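Local coordinates for thiamine-binding periplasmic protein (PDB 2QRY) that binds thiamine, thiamine phosphate and thiamine diphosphate with high affinity and serves the ThiBPQ ABC transporter in thiamine import, at residues L85-L90 against T305-P310; V156-P161 against L168-W173; D160-T165 against S322-A327; W173-Y178 against Q318-E323. One frame throughout, in Å; residues are numbered along the deposited sequence.

How the interactions relate
The four contacts gather round helix 165-178 and the C-terminal helix 310-328, with centres about 7 to 16 Å apart. Interaction 2 packs strand 156-159 and the loop after it against helix 165-178. Interaction 3 carries that loop onto helix 310-328, and interaction 4 joins the two helices to each other, through the end of helix 165-178 and residues 318-323. Interaction 1 lies on the approach to helix 310-328, where residues 305-310 meet the end of strand 81-86. Interactions 1 and 2 reach the same mixed sheet. In the sequence, interaction 2 is nested inside interaction 1, while interactions 3 and 4 each cross it. The C-terminal segment thus packs on the start of the 160-165 loop, whose later residues bind the ligand.

Interaction 1 (L85-L90 against T305-P310); sequences LDNNLL and TLEFTP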
# COMPACT_ATOMS: atom_id res chain seq x y z
N LEU A 85 6.60 2.52 2.60
CA LEU A 85 6.85 2.98 1.24
C LEU A 85 6.57 1.71 0.45
O LEU A 85 6.20 0.71 1.05
CB LEU A 85 8.30 3.39 1.04
CG LEU A 85 8.84 4.57 1.83
CD1 LEU A 85 10.30 4.80 1.45
CD2 LEU A 85 8.02 5.81 1.55
N ASP A 86 6.72 1.73 -0.86
CA ASP A 86 6.50 0.49 -1.60
C ASP A 86 7.35 0.39 -2.85
O ASP A 86 8.16 1.27 -3.14
CB ASP A 86 5.00 0.28 -1.93
CG ASP A 86 4.51 1.15 -3.07
OD1 ASP A 86 5.33 1.84 -3.72
OD2 ASP A 86 3.28 1.14 -3.32
N ASN A 87 7.18 -0.72 -3.57
CA ASN A 87 7.95 -1.00 -4.77
C ASN A 87 7.99 0.12 -5.81
O ASN A 87 8.98 0.26 -6.53
CB ASN A 87 7.42 -2.29 -5.42
CG ASN A 87 5.96 -2.19 -5.79
OD1 ASN A 87 5.12 -1.85 -4.96
ND2 ASN A 87 5.65 -2.48 -7.05
N ASN A 88 6.93 0.92 -5.89
CA ASN A 88 6.89 2.00 -6.87
C ASN A 88 7.70 3.23 -6.48
O ASN A 88 7.91 4.12 -7.30
CB ASN A 88 5.44 2.42 -7.12
CG ASN A 88 4.59 1.30 -7.68
OD1 ASN A 88 4.98 0.63 -8.64
ND2 ASN A 88 3.42 1.10 -7.10
N LEU A 89 8.15 3.29 -5.23
CA LEU A 89 8.90 4.46 -4.78
C LEU A 89 10.37 4.18 -4.53
O LEU A 89 11.11 5.09 -4.15
CB LEU A 89 8.28 5.00 -3.49
CG LEU A 89 6.83 5.49 -3.51
CD1 LEU A 89 6.35 5.69 -2.07
CD2 LEU A 89 6.74 6.79 -4.31
N LEU A 90 10.80 2.93 -4.73
CA LEU A 90 12.20 2.55 -4.48
C LEU A 90 13.26 3.45 -5.11
O LEU A 90 14.14 3.96 -4.42
CB LEU A 90 12.45 1.11 -4.95
CG LEU A 90 11.65 -0.01 -4.30
CD1 LEU A 90 12.13 -1.35 -4.86
CD2 LEU A 90 11.83 0.03 -2.79
N THR A 305 -0.35 -10.30 -13.22
CA THR A 305 0.17 -9.26 -12.33
C THR A 305 0.84 -8.18 -13.18
O THR A 305 1.56 -8.49 -14.13
CB THR A 305 1.18 -9.85 -11.33
OG1 THR A 305 0.48 -10.55 -10.30
CG2 THR A 305 2.04 -8.76 -10.72
N LEU A 306 0.61 -6.92 -12.83
CA LEU A 306 1.19 -5.79 -13.56
C LEU A 306 2.10 -4.96 -12.67
O LEU A 306 1.75 -4.68 -11.52
CB LEU A 306 0.08 -4.89 -14.11
CG LEU A 306 -0.93 -5.50 -15.08
CD1 LEU A 306 -2.06 -4.52 -15.31
CD2 LEU A 306 -0.24 -5.87 -16.39
N GLU A 307 3.24 -4.55 -13.21
CA GLU A 307 4.20 -3.76 -12.45
C GLU A 307 5.21 -3.01 -13.34
O GLU A 307 5.64 -3.52 -14.38
CB GLU A 307 4.95 -4.67 -11.48
CG GLU A 307 6.04 -4.00 -10.66
CD GLU A 307 6.83 -5.00 -9.81
OE1 GLU A 307 7.28 -6.02 -10.36
OE2 GLU A 307 7.00 -4.76 -8.59
N PHE A 308 5.55 -1.79 -12.93
CA PHE A 308 6.55 -0.99 -13.62
C PHE A 308 7.80 -1.18 -12.79
O PHE A 308 7.70 -1.54 -11.62
CB PHE A 308 6.21 0.50 -13.60
CG PHE A 308 5.23 0.92 -14.64
CD1 PHE A 308 3.95 1.33 -14.28
CD2 PHE A 308 5.58 0.91 -15.99
CE1 PHE A 308 3.03 1.74 -15.25
CE2 PHE A 308 4.67 1.31 -16.97
CZ PHE A 308 3.40 1.73 -16.60
N THR A 309 8.97 -0.94 -13.37
CA THR A 309 10.20 -1.07 -12.61
C THR A 309 10.31 0.22 -11.81
O THR A 309 9.74 1.24 -12.21
CB THR A 309 11.43 -1.19 -13.53
OG1 THR A 309 11.67 0.07 -14.17
CG2 THR A 309 11.20 -2.27 -14.59
N PRO A 310 11.02 0.20 -10.68
CA PRO A 310 11.16 1.42 -9.88
C PRO A 310 11.70 2.57 -10.70
O PRO A 310 11.34 3.73 -10.48
CB PRO A 310 12.11 0.99 -8.77
CG PRO A 310 11.71 -0.44 -8.55
CD PRO A 310 11.61 -0.95 -9.97
O HOH W 1 10.62 4.43 -8.00
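Asn87 meets Glu307 through its amide nitrogen, while Leu90 packs on Pro310. Going out along Asn87, CB lies 4.0 Å from OE2 of Glu307. CG of Asn87 sits between the backbone N and the carbonyl carbon (chi1 60°) and is 3.9 Å from OE2 of Glu307. At the tip, ND2 of Asn87 gives OE2 of Glu307 a weak hydrogen bond of 3.1 Å, bent at 133°. The amide and carboxylate planes are turned 51° apart. The firmer hold on the amide comes from strand 243-252: OD1 of Asn87 accepts from Val247 N, and ND2 also donates to Leu245 O. The Asn87 amide is therefore fixed from the strand, and the exposed Glu307 adds a weak bond.

The backbone O of Asn87 lies 3.5 Å from CG of Pro310. CG of Pro310 is also 3.8 Å from CD1 of Leu90, and the two side chains run side by side. One water donates to both Asn88 O and Pro310 O, tying the two turns together. The turn after the strand is an Asx turn, with Asn88 N 2.8 Å from Asp86 OD1.

The contact sits where strand 81-86 ends and helix 90-96 starts, facing the first turn of helix 310-328. Strand 243-252 flanks it, and Asn88 packs on Leu168 and Leu172 of helix 165-178.

Interaction 2 (V156-P161 against L168-W173); sequences VIYQDP and LGLLLW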
# COMPACT_ATOMS: atom_id res chain seq x y z
N VAL A 156 -17.53 6.24 -7.86
CA VAL A 156 -16.20 5.79 -7.49
C VAL A 156 -15.45 6.78 -6.61
O VAL A 156 -15.61 7.99 -6.74
CB VAL A 156 -15.36 5.53 -8.76
CG1 VAL A 156 -13.90 5.32 -8.39
CG2 VAL A 156 -15.88 4.30 -9.48
N ILE A 157 -14.64 6.24 -5.70
CA ILE A 157 -13.81 7.05 -4.82
C ILE A 157 -12.41 6.42 -4.81
O ILE A 157 -12.27 5.20 -4.76
CB ILE A 157 -14.36 7.09 -3.37
CG1 ILE A 157 -15.59 8.00 -3.31
CG2 ILE A 157 -13.31 7.61 -2.40
CD1 ILE A 157 -16.27 8.06 -1.96
N TYR A 158 -11.37 7.25 -4.89
CA TYR A 158 -10.01 6.72 -4.86
C TYR A 158 -9.07 7.72 -4.20
O TYR A 158 -9.51 8.80 -3.80
CB TYR A 158 -9.54 6.34 -6.27
CG TYR A 158 -9.42 7.50 -7.24
CD1 TYR A 158 -8.23 8.22 -7.35
CD2 TYR A 158 -10.50 7.88 -8.03
CE1 TYR A 158 -8.13 9.30 -8.23
CE2 TYR A 158 -10.40 8.96 -8.91
CZ TYR A 158 -9.22 9.66 -9.00
OH TYR A 158 -9.12 10.73 -9.86
N GLN A 159 -7.79 7.37 -4.09
CA GLN A 159 -6.82 8.25 -3.43
C GLN A 159 -5.91 9.05 -4.35
O GLN A 159 -5.68 8.69 -5.50
CB GLN A 159 -5.95 7.45 -2.46
CG GLN A 159 -6.71 6.53 -1.52
CD GLN A 159 -7.25 5.31 -2.23
OE1 GLN A 159 -6.58 4.73 -3.09
NE2 GLN A 159 -8.45 4.89 -1.88
N ASP A 160 -5.39 10.14 -3.79
CA ASP A 160 -4.49 11.04 -4.49
C ASP A 160 -3.14 10.36 -4.69
O ASP A 160 -2.49 9.97 -3.72
CB ASP A 160 -4.30 12.31 -3.65
CG ASP A 160 -3.57 13.40 -4.40
OD1 ASP A 160 -2.65 13.07 -5.17
OD2 ASP A 160 -3.90 14.59 -4.20
N PRO A 161 -2.70 10.21 -5.95
CA PRO A 161 -1.42 9.56 -6.25
C PRO A 161 -0.19 10.29 -5.71
O PRO A 161 0.90 9.72 -5.61
CB PRO A 161 -1.43 9.47 -7.78
CG PRO A 161 -2.31 10.62 -8.19
CD PRO A 161 -3.43 10.54 -7.19
N LEU A 168 -1.24 6.01 -6.01
CA LEU A 168 -0.16 5.93 -6.98
C LEU A 168 -0.39 4.64 -7.77
O LEU A 168 -0.18 4.59 -8.98
CB LEU A 168 1.19 5.86 -6.28
CG LEU A 168 2.41 6.51 -6.94
CD1 LEU A 168 3.66 5.76 -6.47
CD2 LEU A 168 2.31 6.50 -8.47
N GLY A 169 -0.83 3.60 -7.05
CA GLY A 169 -1.12 2.32 -7.67
C GLY A 169 -2.14 2.45 -8.79
O GLY A 169 -1.93 1.95 -9.90
N LEU A 170 -3.27 3.10 -8.50
CA LEU A 170 -4.31 3.28 -9.51
C LEU A 170 -3.78 4.11 -10.69
O LEU A 170 -4.12 3.84 -11.83
CB LEU A 170 -5.53 3.98 -8.91
CG LEU A 170 -6.65 4.27 -9.92
CD1 LEU A 170 -7.08 2.98 -10.59
CD2 LEU A 170 -7.83 4.92 -9.21
N LEU A 171 -2.96 5.11 -10.41
CA LEU A 171 -2.40 5.94 -11.48
C LEU A 171 -1.59 5.06 -12.43
O LEU A 171 -1.74 5.17 -13.65
CB LEU A 171 -1.48 7.03 -10.92
CG LEU A 171 -0.77 7.88 -11.99
CD1 LEU A 171 -1.64 9.08 -12.38
CD2 LEU A 171 0.58 8.36 -11.46
N LEU A 172 -0.75 4.18 -11.88
CA LEU A 172 0.08 3.32 -12.71
C LEU A 172 -0.72 2.22 -13.38
O LEU A 172 -0.43 1.82 -14.51
CB LEU A 172 1.22 2.74 -11.87
CG LEU A 172 2.03 3.82 -11.14
CD1 LEU A 172 2.97 3.18 -10.13
CD2 LEU A 172 2.79 4.67 -12.15
N TRP A 173 -1.75 1.75 -12.69
CA TRP A 173 -2.62 0.71 -13.21
C TRP A 173 -3.30 1.22 -14.47
O TRP A 173 -3.34 0.53 -15.49
CB TRP A 173 -3.65 0.33 -12.16
CG TRP A 173 -4.48 -0.86 -12.50
CD1 TRP A 173 -4.21 -1.81 -13.45
CD2 TRP A 173 -5.66 -1.29 -11.82
NE1 TRP A 173 -5.15 -2.82 -13.39
CE2 TRP A 173 -6.05 -2.52 -12.39
CE3 TRP A 173 -6.43 -0.77 -10.77
CZ2 TRP A 173 -7.17 -3.24 -11.95
CZ3 TRP A 173 -7.54 -1.47 -10.33
CH2 TRP A 173 -7.90 -2.69 -10.93
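Tyr158 and Leu170 make the tight part of this contact. One methyl does the work: CD2 of Leu170 lies 3.6 Å from CG of Tyr158. CD2 of Leu170 is also 3.7 Å from CB of Tyr158, so it sits at the root of the ring rather than at its hydroxyl end. The two side chains cross at about a right angle. Tyr158 CG stands between the backbone N and the carbonyl carbon (chi1 64°); this sends the ring past Leu170 toward Trp324 of helix 310-328, so that only its base meets the leucine. The hydroxyl is held further out, by a hydrogen bond with Trp324 NE1.

A second close point lies at the other end, where the loop runs into the helix. CA of Pro161 is 3.6 Å from N of Leu168, and CB of Pro161 is 3.8 Å from CA of Leu168. Here a proline ring packs on helix backbone. The Leu168 side chain passes the proline carbonyl, with CG of Leu168 3.8 Å from O of Pro161.

The looser part is one turn further along the helix, beside Pro161. Pro161 CB and Leu171 CB come only to 4.0 Å, and the end of Leu171 packs on Ile321 and Trp324 of helix 310-328. Neither part opens to solvent, since every touching residue is buried.

Strand 156-159 pairs in parallel with strands 193-197 and 214-218. Helix 165-178 packs beside its end as part of a beta-alpha-beta crossover to 193-197, and helix 310-328 lies across Tyr158, Pro161 and Leu171.

Interaction 3 (D160-T165 against S322-A327); sequences DPRTST and SEWQRA. With TPS (thiamin phosphate), chain E.
The Asp160-Thr165 loop runs past helix 310-328 with Pro161 CA 9.0 Å from Trp324 CA, and the large indole fills the distance. Pro161 lies over one face of it. CD of Pro161 is 3.6 Å from the centroid of the six-membered ring of Trp324, 13° off its normal, a CH-pi contact.

Arg162 meets the same ring at its edge. The guanidinium stands 82° to the indole plane, so its own face takes CZ3 of Trp324, which is 3.9 Å from NE of Arg162. Its chain bends at chi3 to bring the group there.

Asp160 holds that guanidinium in place. Its CG is anti to the backbone N (chi1 -170°), which swings the carboxylate round to the arginine. The grip is side-on: Arg162 NE is 3.0 Å from Asp160 OD1, and Arg162 NH2 is 2.7 Å from Asp160 OD2. OD1 of Asp160 also accepts from Arg162 N at 2.7 Å, closing an Asx turn. With an alanine at Asp160, the guanidinium would probably be free to turn off the indole edge, its charge left without a mate.

Further on, Ser164 caps helix 165-178 at Gly167 N. Its OG also appears to hydrogen-bond the ligand phosphate, though the position of OG is less sure. The helix start would probably help to offset the phosphate charge.

The loop thus lies between strand 156-159 and helix 165-178, with helix 310-328 packed on Asp160, Pro161 and Arg162. Trp186 of helix 182-190 meets Trp324 edge-to-face.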
# COMPACT_ATOMS: atom_id res chain seq x y z
N ASP A 160 -5.39 10.14 -3.79
CA ASP A 160 -4.49 11.04 -4.49
C ASP A 160 -3.14 10.36 -4.69
O ASP A 160 -2.49 9.97 -3.72
CB ASP A 160 -4.30 12.31 -3.65
CG ASP A 160 -3.57 13.40 -4.40
OD1 ASP A 160 -2.65 13.07 -5.17
OD2 ASP A 160 -3.90 14.59 -4.20
N PRO A 161 -2.70 10.21 -5.95
CA PRO A 161 -1.42 9.56 -6.25
C PRO A 161 -0.19 10.29 -5.71
O PRO A 161 0.90 9.72 -5.61
CB PRO A 161 -1.43 9.47 -7.78
CG PRO A 161 -2.31 10.62 -8.19
CD PRO A 161 -3.43 10.54 -7.19
N ARG A 162 -0.36 11.56 -5.35
CA ARG A 162 0.73 12.36 -4.81
C ARG A 162 0.95 12.09 -3.32
O ARG A 162 2.01 12.39 -2.77
CB ARG A 162 0.44 13.85 -5.02
CG ARG A 162 0.32 14.26 -6.49
CD ARG A 162 -0.30 15.65 -6.66
NE ARG A 162 -1.68 15.70 -6.17
CZ ARG A 162 -2.53 16.70 -6.39
NH1 ARG A 162 -2.14 17.76 -7.10
NH2 ARG A 162 -3.76 16.64 -5.90
N THR A 163 -0.04 11.50 -2.67
CA THR A 163 0.06 11.23 -1.25
C THR A 163 -0.09 9.76 -0.82
O THR A 163 0.57 9.32 0.13
CB THR A 163 -1.00 12.04 -0.47
OG1 THR A 163 -2.31 11.65 -0.90
CG2 THR A 163 -0.82 13.53 -0.72
N SER A 164 -0.93 9.01 -1.53
CA SER A 164 -1.22 7.61 -1.21
C SER A 164 -0.65 6.54 -2.16
O SER A 164 -0.77 6.66 -3.39
CB SER A 164 -2.75 7.44 -1.12
OG SER A 164 -3.17 6.07 -1.15
N THR A 165 -0.06 5.49 -1.61
CA THR A 165 0.47 4.43 -2.46
C THR A 165 -0.64 3.77 -3.28
O THR A 165 -0.45 3.48 -4.46
CB THR A 165 1.28 3.38 -1.65
OG1 THR A 165 0.58 3.02 -0.46
CG2 THR A 165 2.65 3.93 -1.28
N SER A 322 0.75 14.88 -13.40
CA SER A 322 0.39 16.19 -13.94
C SER A 322 -0.78 16.04 -14.91
O SER A 322 -1.70 16.85 -14.91
CB SER A 322 1.60 16.81 -14.65
OG SER A 322 1.27 18.08 -15.16
N GLU A 323 -0.72 15.01 -15.74
CA GLU A 323 -1.78 14.77 -16.71
C GLU A 323 -3.05 14.37 -15.97
O GLU A 323 -4.14 14.85 -16.29
CB GLU A 323 -1.35 13.67 -17.67
CG GLU A 323 -0.18 14.10 -18.55
CD GLU A 323 0.48 12.95 -19.28
OE1 GLU A 323 -0.22 12.21 -19.99
OE2 GLU A 323 1.72 12.80 -19.13
N TRP A 324 -2.90 13.49 -14.98
CA TRP A 324 -4.02 13.03 -14.17
C TRP A 324 -4.81 14.19 -13.54
O TRP A 324 -6.03 14.28 -13.71
CB TRP A 324 -3.54 12.11 -13.05
CG TRP A 324 -4.56 11.94 -11.94
CD1 TRP A 324 -5.70 11.20 -11.97
CD2 TRP A 324 -4.55 12.60 -10.66
NE1 TRP A 324 -6.41 11.36 -10.80
CE2 TRP A 324 -5.72 12.22 -9.98
CE3 TRP A 324 -3.66 13.48 -10.03
CZ2 TRP A 324 -6.03 12.68 -8.70
CZ3 TRP A 324 -3.97 13.95 -8.75
CH2 TRP A 324 -5.15 13.55 -8.10
N GLN A 325 -4.11 15.06 -12.82
CA GLN A 325 -4.78 16.16 -12.14
C GLN A 325 -5.46 17.11 -13.10
O GLN A 325 -6.53 17.65 -12.80
CB GLN A 325 -3.81 16.91 -11.22
CG GLN A 325 -2.88 17.91 -11.88
CD GLN A 325 -3.55 19.24 -12.15
OE1 GLN A 325 -4.34 19.74 -11.34
NE2 GLN A 325 -3.22 19.85 -13.29
N ARG A 326 -4.87 17.31 -14.27
CA ARG A 326 -5.47 18.20 -15.26
C ARG A 326 -6.75 17.58 -15.80
O ARG A 326 -7.74 18.27 -16.02
CB ARG A 326 -4.49 18.45 -16.41
CG ARG A 326 -5.05 19.36 -17.51
CD ARG A 326 -4.08 19.51 -18.66
NE ARG A 326 -2.82 20.15 -18.26
CZ ARG A 326 -2.69 21.44 -17.97
NH1 ARG A 326 -3.74 22.26 -18.05
NH2 ARG A 326 -1.50 21.92 -17.62
N ALA A 327 -6.74 16.27 -15.99
CA ALA A 327 -7.89 15.56 -16.53
C ALA A 327 -9.07 15.39 -15.58
O ALA A 327 -10.22 15.34 -16.03
CB ALA A 327 -7.46 14.20 -17.05
CM2 TPS E . -9.99 -3.49 5.05
N3 TPS E . -4.08 -1.17 3.34
C2 TPS E . -5.01 -0.24 3.49
S1 TPS E . -4.21 1.23 3.08
C5 TPS E . -2.62 0.54 2.71
C4 TPS E . -2.83 -0.80 2.94
CM4 TPS E . -1.71 -1.81 2.74
C6 TPS E . -1.44 1.35 2.26
C7 TPS E . -2.00 2.77 2.36
O7 TPS E . -1.11 3.78 1.93
N1A TPS E . -8.13 -3.48 3.44
C2A TPS E . -8.54 -3.26 4.69
N3A TPS E . -7.69 -2.84 5.63
C4A TPS E . -6.39 -2.62 5.36
N4A TPS E . -5.53 -2.18 6.35
C5A TPS E . -5.91 -2.84 4.03
C6A TPS E . -6.85 -3.28 3.08
C7A TPS E . -4.44 -2.62 3.61
P1 TPS E . -1.88 5.19 2.13
O1 TPS E . -3.24 5.14 1.37
O2 TPS E . -0.99 6.41 1.66
O3 TPS E . -2.18 5.37 3.63

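Interaction 4 (W173-Y178 against Q318-E323); sequences WMQKVY and QAWISE
Gln175 lies flat on the indole of Trp320. Its chain leaves the helix with CG anti to the backbone N and then bends at chi2 (67°). The bend lays the amide over the ring, with the two planes only 15° apart. CD of Gln175 is 3.3 Å from CE2 of Trp320, beside the CE2-NE1 bond. CG sits almost straight above the six-membered ring, 3.5 Å from Gln175 CG to the centroid of that ring in Trp320, and makes a CH-pi contact. NE2 of Gln175 reaches the five-membered ring, 3.6 Å from CD1 of Trp320.

The amide oxygen overhangs the ring beyond NE1 and CE2, above the indole plane. OE1 of Gln175 is 3.2 Å from NE1 of Trp320, but the angle is too poor for a hydrogen bond. The polar end of the glutamine is therefore stacked on the indole and not bonded to it.

Trp320 has CG anti to its carbonyl carbon (chi1 -70°), which sends the indole across to helix 165-178. There it also packs on Leu171 and Leu172, and its ring meets that of Phe308. A serine at Trp320 would probably strip Gln175 of its flat support, free its amide to turn and open a gap beside Leu172.

Next to Gln175, Lys176 reaches the other way, with NZ hydrogen-bonded to Glu307 O and a cation-pi contact to Phe308.

This is helix-to-helix packing at the protein surface, away from the thiamine site. It joins the C-terminal helix to helix 165-178 in a solute-binding protein of the PBP2 type.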
# COMPACT_ATOMS: atom_id res chain seq x y z
N TRP A 173 -1.75 1.75 -12.69
CA TRP A 173 -2.62 0.71 -13.21
C TRP A 173 -3.30 1.22 -14.47
O TRP A 173 -3.34 0.53 -15.49
CB TRP A 173 -3.65 0.33 -12.16
CG TRP A 173 -4.48 -0.86 -12.50
CD1 TRP A 173 -4.21 -1.81 -13.45
CD2 TRP A 173 -5.66 -1.29 -11.82
NE1 TRP A 173 -5.15 -2.82 -13.39
CE2 TRP A 173 -6.05 -2.52 -12.39
CE3 TRP A 173 -6.43 -0.77 -10.77
CZ2 TRP A 173 -7.17 -3.24 -11.95
CZ3 TRP A 173 -7.54 -1.47 -10.33
CH2 TRP A 173 -7.90 -2.69 -10.93
N MSE A 174 -3.83 2.44 -14.39
CA MSE A 174 -4.48 3.06 -15.54
C MSE A 174 -3.46 3.25 -16.68
O MSE A 174 -3.79 3.08 -17.85
CB MSE A 174 -5.05 4.42 -15.14
CG MSE A 174 -6.29 4.36 -14.27
SE MSE A 174 -7.89 4.05 -15.32
CE MSE A 174 -8.22 5.86 -15.93
N GLN A 175 -2.24 3.62 -16.32
CA GLN A 175 -1.18 3.85 -17.30
C GLN A 175 -0.87 2.55 -18.07
O GLN A 175 -0.66 2.57 -19.28
CB GLN A 175 0.08 4.37 -16.61
CG GLN A 175 1.16 4.80 -17.58
CD GLN A 175 0.76 6.02 -18.38
OE1 GLN A 175 1.22 6.20 -19.50
NE2 GLN A 175 -0.09 6.87 -17.81
N LYS A 176 -0.84 1.44 -17.35
CA LYS A 176 -0.58 0.15 -17.96
C LYS A 176 -1.70 -0.17 -18.95
O LYS A 176 -1.45 -0.62 -20.07
CB LYS A 176 -0.56 -0.95 -16.89
CG LYS A 176 0.72 -1.06 -16.08
CD LYS A 176 1.85 -1.62 -16.92
CE LYS A 176 3.08 -1.87 -16.07
NZ LYS A 176 4.21 -2.43 -16.85
N VAL A 177 -2.93 0.09 -18.54
CA VAL A 177 -4.10 -0.20 -19.35
C VAL A 177 -4.38 0.74 -20.53
O VAL A 177 -4.82 0.28 -21.59
CB VAL A 177 -5.35 -0.29 -18.43
CG1 VAL A 177 -6.62 -0.49 -19.25
CG2 VAL A 177 -5.17 -1.43 -17.44
N TYR A 178 -4.11 2.03 -20.38
CA TYR A 178 -4.38 2.97 -21.46
C TYR A 178 -3.19 3.60 -22.17
O TYR A 178 -3.34 4.15 -23.26
CB TYR A 178 -5.29 4.09 -20.98
CG TYR A 178 -6.72 3.66 -20.76
CD1 TYR A 178 -7.13 3.13 -19.54
CD2 TYR A 178 -7.65 3.76 -21.79
CE1 TYR A 178 -8.44 2.70 -19.35
CE2 TYR A 178 -8.96 3.33 -21.61
CZ TYR A 178 -9.35 2.81 -20.40
OH TYR A 178 -10.65 2.40 -20.24
N GLN A 318 5.93 12.11 -12.37
CA GLN A 318 5.57 13.52 -12.30
C GLN A 318 4.72 13.93 -13.50
O GLN A 318 3.74 14.66 -13.35
CB GLN A 318 6.82 14.40 -12.21
CG GLN A 318 7.73 14.04 -11.03
CD GLN A 318 7.04 14.17 -9.66
OE1 GLN A 318 7.59 13.74 -8.65
NE2 GLN A 318 5.86 14.77 -9.64
N ALA A 319 5.09 13.47 -14.69
CA ALA A 319 4.32 13.82 -15.87
C ALA A 319 2.96 13.11 -15.87
O ALA A 319 1.96 13.70 -16.29
CB ALA A 319 5.10 13.45 -17.13
N TRP A 320 2.91 11.87 -15.40
CA TRP A 320 1.65 11.13 -15.37
C TRP A 320 0.69 11.71 -14.35
O TRP A 320 -0.52 11.74 -14.57
CB TRP A 320 1.89 9.64 -15.07
CG TRP A 320 2.55 8.93 -16.20
CD1 TRP A 320 2.54 9.30 -17.52
CD2 TRP A 320 3.27 7.69 -16.14
NE1 TRP A 320 3.21 8.37 -18.28
CE2 TRP A 320 3.67 7.38 -17.45
CE3 TRP A 320 3.62 6.82 -15.10
CZ2 TRP A 320 4.41 6.23 -17.76
CZ3 TRP A 320 4.35 5.68 -15.40
CH2 TRP A 320 4.73 5.39 -16.72
N ILE A 321 1.23 12.18 -13.23
CA ILE A 321 0.41 12.79 -12.20
C ILE A 321 -0.11 14.15 -12.70
O ILE A 321 -1.26 14.51 -12.47
CB ILE A 321 1.22 12.98 -10.91
CG1 ILE A 321 1.29 11.63 -10.18
CG2 ILE A 321 0.60 14.07 -10.04
CD1 ILE A 321 2.20 11.61 -8.97
N SER A 322 0.75 14.88 -13.40
CA SER A 322 0.39 16.19 -13.94
C SER A 322 -0.78 16.04 -14.91
O SER A 322 -1.70 16.85 -14.91
CB SER A 322 1.60 16.81 -14.65
OG SER A 322 1.27 18.08 -15.16
N GLU A 323 -0.72 15.01 -15.74
CA GLU A 323 -1.78 14.77 -16.71
C GLU A 323 -3.05 14.37 -15.97
O GLU A 323 -4.14 14.85 -16.29
CB GLU A 323 -1.35 13.67 -17.67
CG GLU A 323 -0.18 14.10 -18.55
CD GLU A 323 0.48 12.95 -19.28
OE1 GLU A 323 -0.22 12.21 -19.99
OE2 GLU A 323 1.72 12.80 -19.13